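Local coordinates for protein TSSL (Francisella novicida, PDB 4ACK) that is the cytoplasmic domain of TssL (DotU), a conserved type VI secretion protein that probably takes part in protein transport and virulence, at residues M1-F4 and K5-E8; K52-E55 and T56-K59; P117-C120 and Y121-S125. All coordinates share one frame; numbering follows the deposited sequence.

How the contacts relate
All three contacts are local, each within the opening turns of a helix: contact 1 in helix 4-20, contact 2 in helix 55-79, contact 3 in helix 118-129. Contact 3 is buried, with I119, C120, Y121 and I124 turned to neighbouring helices and the hydroxyls of Y121 and T123 bonded to backbone carbonyls; contact 1 is partly buried, with charged groups on its inner side; contact 2 lies at the surface, where a serine caps the helix. Each touches the other two. Contacts 1 and 2 join through polar D3, K52 and Y53, K2 of contact 1 packs on I119 and Q122 of contact 3, and V57 of contact 2 packs on P117 and C120.

Contact 1: residues M1-F4 and K5-E8; sequences MKDF and KEIE
F4 carries its ring with CG anti to the backbone N (chi1 177°), and E8, one turn on, sets CG beside its own N and runs out extended, crossing the phenylalanine obliquely and bringing its carboxylate to the ring. E8 OE2 lies 3.2 Å from F4 CE1. E8 CG lies farther back, 3.7 Å from F4 CE1, so the carbon chain of the glutamate shares the contact with its oxygen. Over one face of the ring, off toward the rim, sits the sulfur of M1.

The second pair is D3 and E6. E6 bends at chi2 (96°), which folds its carboxylate back against the start of the helix; E6 OE1 packs 3.1 Å from D3 CA. The two carboxylates are turned steeply, their planes 78° apart, with D3 OD1 and E6 OE2 3.7 Å from each other. K52 NZ makes a salt bridge to both of those oxygens, which probably offsets the repulsion between the two acids. The other oxygen of D3, OD2, takes a salt bridge from K2 NZ on its anti side and a hydrogen bond from Y53 OH. Both D3 oxygens are thus gripped from outside the helix, which probably favours the charged form of the acid.

The backbone does the rest. D3 O accepts a nearly straight bond from I7 N at 3.0 Å and a weak one from E6 N, while F4 O takes E8 N at 3.0 Å. I7 CG1 rests 3.6 Å from D3 O, beside that bond. Together these features mark a helix N-terminus: D3 occupies the N-cap position of helix 4-20, yet its side chain makes no capping bond and is spent on tying the chain's first residues to the end of helix 30-52.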
loop_
_atom_site.group_PDB
_atom_site.type_symbol
_atom_site.label_atom_id
_atom_site.label_comp_id
_atom_site.label_asym_id
_atom_site.label_seq_id
_atom_site.Cartn_x
_atom_site.Cartn_y
_atom_site.Cartn_z
ATOM N N MET A 1 16.977 13.880 -4.829
ATOM C CA MET A 1 15.561 14.161 -5.200
ATOM C C MET A 1 14.948 13.002 -6.057
ATOM O O MET A 1 14.002 13.201 -6.874
ATOM C CB MET A 1 15.457 15.553 -5.866
ATOM C CG MET A 1 15.373 16.760 -4.845
ATOM S SD MET A 1 13.683 17.307 -4.323
ATOM C CE MET A 1 13.840 17.566 -2.533
ATOM N N LYS A 2 15.503 11.799 -5.825
ATOM C CA LYS A 2 15.137 10.511 -6.472
ATOM C C LYS A 2 13.618 10.208 -6.444
ATOM O O LYS A 2 13.053 10.048 -5.348
ATOM C CB LYS A 2 15.864 9.359 -5.727
ATOM C CG LYS A 2 15.230 8.995 -4.299
ATOM C CD LYS A 2 15.051 7.428 -3.980
ATOM C CE LYS A 2 13.782 6.778 -4.572
ATOM N NZ LYS A 2 13.964 5.633 -5.671
ATOM N N ASP A 3 12.939 10.125 -7.591
ATOM C CA ASP A 3 11.515 9.745 -7.532
ATOM C C ASP A 3 10.725 10.535 -6.487
ATOM O O ASP A 3 9.774 9.987 -5.880
ATOM C CB ASP A 3 11.406 8.251 -7.172
ATOM C CG ASP A 3 12.123 7.347 -8.192
ATOM O OD1 ASP A 3 12.080 7.651 -9.408
ATOM O OD2 ASP A 3 12.756 6.376 -7.777
ATOM N N PHE A 4 11.107 11.806 -6.261
ATOM C CA PHE A 4 10.485 12.619 -5.201
ATOM C C PHE A 4 9.006 12.786 -5.509
ATOM O O PHE A 4 8.145 12.688 -4.652
ATOM C CB PHE A 4 11.230 13.975 -5.029
ATOM C CG PHE A 4 10.611 14.922 -4.004
ATOM C CD1 PHE A 4 9.610 15.823 -4.385
ATOM C CD2 PHE A 4 11.051 14.943 -2.685
ATOM C CE1 PHE A 4 9.029 16.718 -3.462
ATOM C CE2 PHE A 4 10.460 15.849 -1.737
ATOM C CZ PHE A 4 9.452 16.726 -2.141
ATOM N N LYS A 5 8.694 12.960 -6.765
ATOM C CA LYS A 5 7.336 13.213 -7.125
ATOM C C LYS A 5 6.441 11.966 -6.831
ATOM O O LYS A 5 5.262 12.089 -6.464
ATOM C CB LYS A 5 7.371 13.567 -8.593
ATOM C CG LYS A 5 6.099 13.699 -9.313
ATOM C CD LYS A 5 6.511 13.952 -10.777
ATOM C CE LYS A 5 5.669 15.057 -11.403
ATOM N NZ LYS A 5 6.304 15.579 -12.666
ATOM N N GLU A 6 7.017 10.775 -7.012
ATOM C CA GLU A 6 6.294 9.552 -6.744
ATOM C C GLU A 6 6.057 9.424 -5.256
ATOM O O GLU A 6 4.923 9.140 -4.809
ATOM C CB GLU A 6 7.046 8.352 -7.326
ATOM C CG GLU A 6 7.004 8.367 -8.851
ATOM C CD GLU A 6 8.257 9.013 -9.513
ATOM O OE1 GLU A 6 8.838 10.011 -9.021
ATOM O OE2 GLU A 6 8.682 8.485 -10.554
ATOM N N ILE A 7 7.117 9.622 -4.480
ATOM C CA ILE A 7 6.994 9.552 -3.053
ATOM C C ILE A 7 5.829 10.439 -2.566
ATOM O O ILE A 7 4.941 9.974 -1.823
ATOM C CB ILE A 7 8.296 9.869 -2.314
ATOM C CG1 ILE A 7 9.329 8.762 -2.492
ATOM C CG2 ILE A 7 8.035 10.008 -0.835
ATOM C CD1 ILE A 7 8.883 7.402 -1.823
ATOM N N GLU A 8 5.781 11.691 -3.034
ATOM C CA GLU A 8 4.727 12.618 -2.616
ATOM C C GLU A 8 3.381 12.036 -2.943
ATOM O O GLU A 8 2.449 12.142 -2.180
ATOM C CB GLU A 8 4.863 14.006 -3.317
ATOM C CG GLU A 8 5.868 14.998 -2.665
ATOM C CD GLU A 8 5.787 16.441 -3.301
ATOM O OE1 GLU A 8 5.439 16.572 -4.509
ATOM O OE2 GLU A 8 6.073 17.432 -2.574
#

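Contact 2: residues K52-E55 and T56-K59; sequences KYSE and TVCK
S54 is the N-cap of helix 55-79, and its side chain meets the first turn across T56 and V57, just after the chain leaves helix 30-52. T56 comes first and touches lightly: its CB stands 4.2 Å from S54 OG.

V57 carries more of the contact. Its backbone N-H points at S54 OG, 3.4 Å from N to OG, a straight but long and therefore weak capping bond. The serine can reach it because chi1 (55°) sets OG between its own N and carbonyl carbon, the crowded position, leaning over the end of the helix. The two methyls of V57 divide the work. CG2 lies 3.5 Å from S54 OG, while CG1 comes up obliquely beside Y53, 3.7 Å from its CB and nearly as close to CG, at the root of the ring. K52 CB lies over the centre of one face of that ring, and V57 goes on to pack against P117.

C58 gives its N-H to S54 O at 3.0 Å, so the serine serves the helix through side chain and backbone alike. In the conformer described here, C58 SG also rests against Y53 CB, though a second conformer makes that contact doubtful.

K59 ends the run; its amine goes off to Y102 OH, but its backbone N bonds E55 O at 2.9 Å, arriving tilted 27° from the carbonyl plane.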
loop_
_atom_site.group_PDB
_atom_site.type_symbol
_atom_site.label_atom_id
_atom_site.label_comp_id
_atom_site.label_asym_id
_atom_site.label_seq_id
_atom_site.Cartn_x
_atom_site.Cartn_y
_atom_site.Cartn_z
ATOM N N LYS A 52 10.336 5.082 -15.962
ATOM C CA LYS A 52 11.662 4.670 -15.535
ATOM C C LYS A 52 11.857 3.178 -15.272
ATOM O O LYS A 52 12.961 2.669 -15.404
ATOM C CB LYS A 52 12.055 5.400 -14.220
ATOM C CG LYS A 52 12.174 6.913 -14.353
ATOM C CD LYS A 52 12.321 7.558 -12.947
ATOM C CE LYS A 52 11.015 8.161 -12.509
ATOM N NZ LYS A 52 11.206 9.043 -11.340
ATOM N N TYR A 53 10.804 2.485 -14.863
ATOM C CA TYR A 53 10.954 1.163 -14.182
ATOM C C TYR A 53 10.234 0.100 -14.957
ATOM O O TYR A 53 9.290 0.411 -15.692
ATOM C CB TYR A 53 10.427 1.235 -12.737
ATOM C CG TYR A 53 11.271 2.140 -11.884
ATOM C CD1 TYR A 53 12.671 1.968 -11.822
ATOM C CD2 TYR A 53 10.692 3.211 -11.150
ATOM C CE1 TYR A 53 13.473 2.839 -11.069
ATOM C CE2 TYR A 53 11.488 4.052 -10.348
ATOM C CZ TYR A 53 12.852 3.870 -10.321
ATOM O OH TYR A 53 13.637 4.714 -9.546
ATOM N N SER A 54 10.654 -1.147 -14.802
ATOM C CA SER A 54 9.898 -2.243 -15.444
ATOM C C SER A 54 8.508 -2.359 -14.792
ATOM O O SER A 54 8.245 -1.823 -13.713
ATOM C CB SER A 54 10.602 -3.585 -15.253
ATOM O OG SER A 54 10.836 -3.828 -13.873
ATOM N N GLU A 55 7.640 -3.115 -15.440
ATOM C CA GLU A 55 6.327 -3.394 -14.924
ATOM C C GLU A 55 6.373 -4.049 -13.579
ATOM O O GLU A 55 5.527 -3.741 -12.717
ATOM C CB GLU A 55 5.565 -4.338 -15.877
ATOM C CG GLU A 55 5.258 -3.700 -17.264
ATOM C CD GLU A 55 3.788 -3.822 -17.613
ATOM O OE1 GLU A 55 2.956 -3.845 -16.655
ATOM O OE2 GLU A 55 3.472 -3.895 -18.826
ATOM N N THR A 56 7.310 -4.975 -13.386
ATOM C CA THR A 56 7.411 -5.708 -12.095
ATOM C C THR A 56 7.757 -4.743 -10.959
ATOM O O THR A 56 7.107 -4.725 -9.901
ATOM C CB THR A 56 8.471 -6.847 -12.162
ATOM O OG1 THR A 56 8.084 -7.766 -13.166
ATOM C CG2 THR A 56 8.641 -7.582 -10.829
ATOM N N VAL A 57 8.765 -3.904 -11.197
ATOM C CA VAL A 57 9.175 -2.881 -10.198
ATOM C C VAL A 57 8.012 -1.896 -9.904
ATOM O O VAL A 57 7.725 -1.599 -8.746
ATOM C CB VAL A 57 10.490 -2.154 -10.604
ATOM C CG1 VAL A 57 10.730 -0.947 -9.739
ATOM C CG2 VAL A 57 11.682 -3.155 -10.532
ATOM N N CYS A 58 7.320 -1.431 -10.926
ATOM C CA CYS A 58 6.187 -0.556 -10.715
ATOM C C CYS A 58 5.142 -1.267 -9.842
ATOM O O CYS A 58 4.670 -0.706 -8.851
ATOM C CB CYS A 58 5.588 -0.132 -12.039
ATOM S SG CYS A 58 6.723 0.934 -13.017
ATOM N N LYS A 59 4.810 -2.505 -10.201
ATOM C CA LYS A 59 3.940 -3.319 -9.318
ATOM C C LYS A 59 4.466 -3.466 -7.888
ATOM O O LYS A 59 3.698 -3.383 -6.939
ATOM C CB LYS A 59 3.646 -4.689 -9.934
ATOM C CG LYS A 59 2.950 -5.698 -8.952
ATOM C CD LYS A 59 2.572 -6.992 -9.717
ATOM C CE LYS A 59 3.863 -7.891 -9.811
ATOM N NZ LYS A 59 3.511 -9.224 -10.220
#

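Contact 3: residues P117-C120 and Y121-S125; sequences PQIC and YQTIS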
loop_
_atom_site.group_PDB
_atom_site.type_symbol
_atom_site.label_atom_id
_atom_site.label_comp_id
_atom_site.label_asym_id
_atom_site.label_seq_id
_atom_site.Cartn_x
_atom_site.Cartn_y
_atom_site.Cartn_z
ATOM N N PRO A 117 15.210 -0.254 -6.928
ATOM C CA PRO A 117 15.380 1.143 -6.553
ATOM C C PRO A 117 14.961 1.391 -5.111
ATOM O O PRO A 117 14.148 0.644 -4.571
ATOM C CB PRO A 117 14.425 1.880 -7.463
ATOM C CG PRO A 117 13.491 0.822 -8.017
ATOM C CD PRO A 117 14.308 -0.421 -8.068
ATOM N N GLN A 118 15.486 2.452 -4.512
ATOM C CA GLN A 118 15.247 2.767 -3.105
ATOM C C GLN A 118 13.760 2.981 -2.770
ATOM O O GLN A 118 13.324 2.633 -1.700
ATOM C CB GLN A 118 16.017 4.032 -2.713
ATOM C CG GLN A 118 16.116 4.197 -1.221
ATOM C CD GLN A 118 17.116 3.207 -0.595
ATOM O OE1 GLN A 118 17.568 2.215 -1.227
ATOM N NE2 GLN A 118 17.479 3.479 0.640
ATOM N N ILE A 119 13.008 3.545 -3.705
ATOM C CA ILE A 119 11.569 3.704 -3.542
ATOM C C ILE A 119 10.770 2.370 -3.190
ATOM O O ILE A 119 9.702 2.431 -2.524
ATOM C CB ILE A 119 10.941 4.457 -4.734
ATOM C CG1 ILE A 119 9.472 4.786 -4.422
ATOM C CG2 ILE A 119 11.097 3.672 -6.081
ATOM C CD1 ILE A 119 8.826 5.806 -5.326
ATOM N N CYS A 120 11.265 1.211 -3.673
ATOM C CA CYS A 120 10.657 -0.109 -3.289
ATOM C C CYS A 120 10.663 -0.291 -1.784
ATOM O O CYS A 120 9.621 -0.541 -1.208
ATOM C CB CYS A 120 11.383 -1.285 -3.954
ATOM S SG CYS A 120 11.058 -1.315 -5.704
ATOM N N TYR A 121 11.843 -0.142 -1.168
ATOM C CA TYR A 121 12.015 -0.248 0.276
ATOM C C TYR A 121 11.292 0.837 1.111
ATOM O O TYR A 121 10.902 0.571 2.296
ATOM C CB TYR A 121 13.511 -0.268 0.614
ATOM C CG TYR A 121 14.266 -1.312 -0.216
ATOM C CD1 TYR A 121 14.753 -1.007 -1.486
ATOM C CD2 TYR A 121 14.451 -2.631 0.260
ATOM C CE1 TYR A 121 15.459 -1.985 -2.288
ATOM C CE2 TYR A 121 15.133 -3.626 -0.531
ATOM C CZ TYR A 121 15.624 -3.292 -1.808
ATOM O OH TYR A 121 16.255 -4.277 -2.614
ATOM N N GLN A 122 11.197 2.071 0.552
ATOM C CA GLN A 122 10.603 3.208 1.237
ATOM C C GLN A 122 9.110 3.017 1.241
ATOM O O GLN A 122 8.441 3.374 2.188
ATOM C CB GLN A 122 10.906 4.551 0.501
ATOM C CG GLN A 122 12.415 4.916 0.486
ATOM C CD GLN A 122 12.739 6.202 -0.325
ATOM O OE1 GLN A 122 12.402 6.325 -1.519
ATOM N NE2 GLN A 122 13.418 7.153 0.331
ATOM N N THR A 123 8.573 2.522 0.141
ATOM C CA THR A 123 7.167 2.258 0.090
ATOM C C THR A 123 6.761 1.172 1.130
ATOM O O THR A 123 5.769 1.373 1.863
ATOM C CB THR A 123 6.775 1.890 -1.297
ATOM O OG1 THR A 123 7.113 2.998 -2.149
ATOM C CG2 THR A 123 5.288 1.633 -1.352
ATOM N N ILE A 124 7.553 0.090 1.248
ATOM C CA ILE A 124 7.266 -0.941 2.259
ATOM C C ILE A 124 7.419 -0.338 3.652
ATOM O O ILE A 124 6.566 -0.510 4.489
ATOM C CB ILE A 124 8.154 -2.214 2.160
ATOM C CG1 ILE A 124 8.023 -2.882 0.786
ATOM C CG2 ILE A 124 7.804 -3.232 3.302
ATOM C CD1 ILE A 124 6.650 -3.307 0.413
ATOM N N SER A 125 8.535 0.337 3.899
ATOM C CA SER A 125 8.788 0.986 5.209
ATOM C C SER A 125 7.584 1.888 5.615
ATOM O O SER A 125 7.061 1.798 6.737
ATOM C CB SER A 125 10.041 1.857 5.116
ATOM O OG SER A 125 10.391 2.304 6.399
#
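Y121 and C120, neighbours in the first turns of helix 118-129, have the most surface buried by this contact, with Q118 and Q122 sharing third place. This is the N-terminal end of a helix sunk in the bundle, entered through P117.

The torsion of Y121 (chi1 -51°) leans its ring back toward the start of the helix. There Q118 O lies at the ring edge, in its plane, and P117 O sits 3.6 Å from Y121 CD1, so two carbonyls line the rim of the aromatic. Farther out, the hydroxyl bonds I110 O and the ring stacks on H155.

C120 places CB 4.2 Å from Y121 CD1 and packs against I61 and I110, which press on it from helices 55-79 and 99-112. Its carbonyl receives I124 N at 3.3 Å, with I124 CG1 resting on the same oxygen.

Q122 runs out extended and crosses Q118 at about a right angle, CD lying 4.0 Å from Q118 CG, the amide planes 58° apart. Its CG presses on Q118 O at 3.3 Å, the oxygen that also accepts Q122 N, and its OE1 comes to 3.4 Å from I119 CA.

Beside them I119 and T123 lie alongside each other, pointing the same way, and I119 O is gripped twice: T123 OG1 at 2.7 Å and T123 N at 2.9 Å reach it from opposite faces of the carbonyl plane.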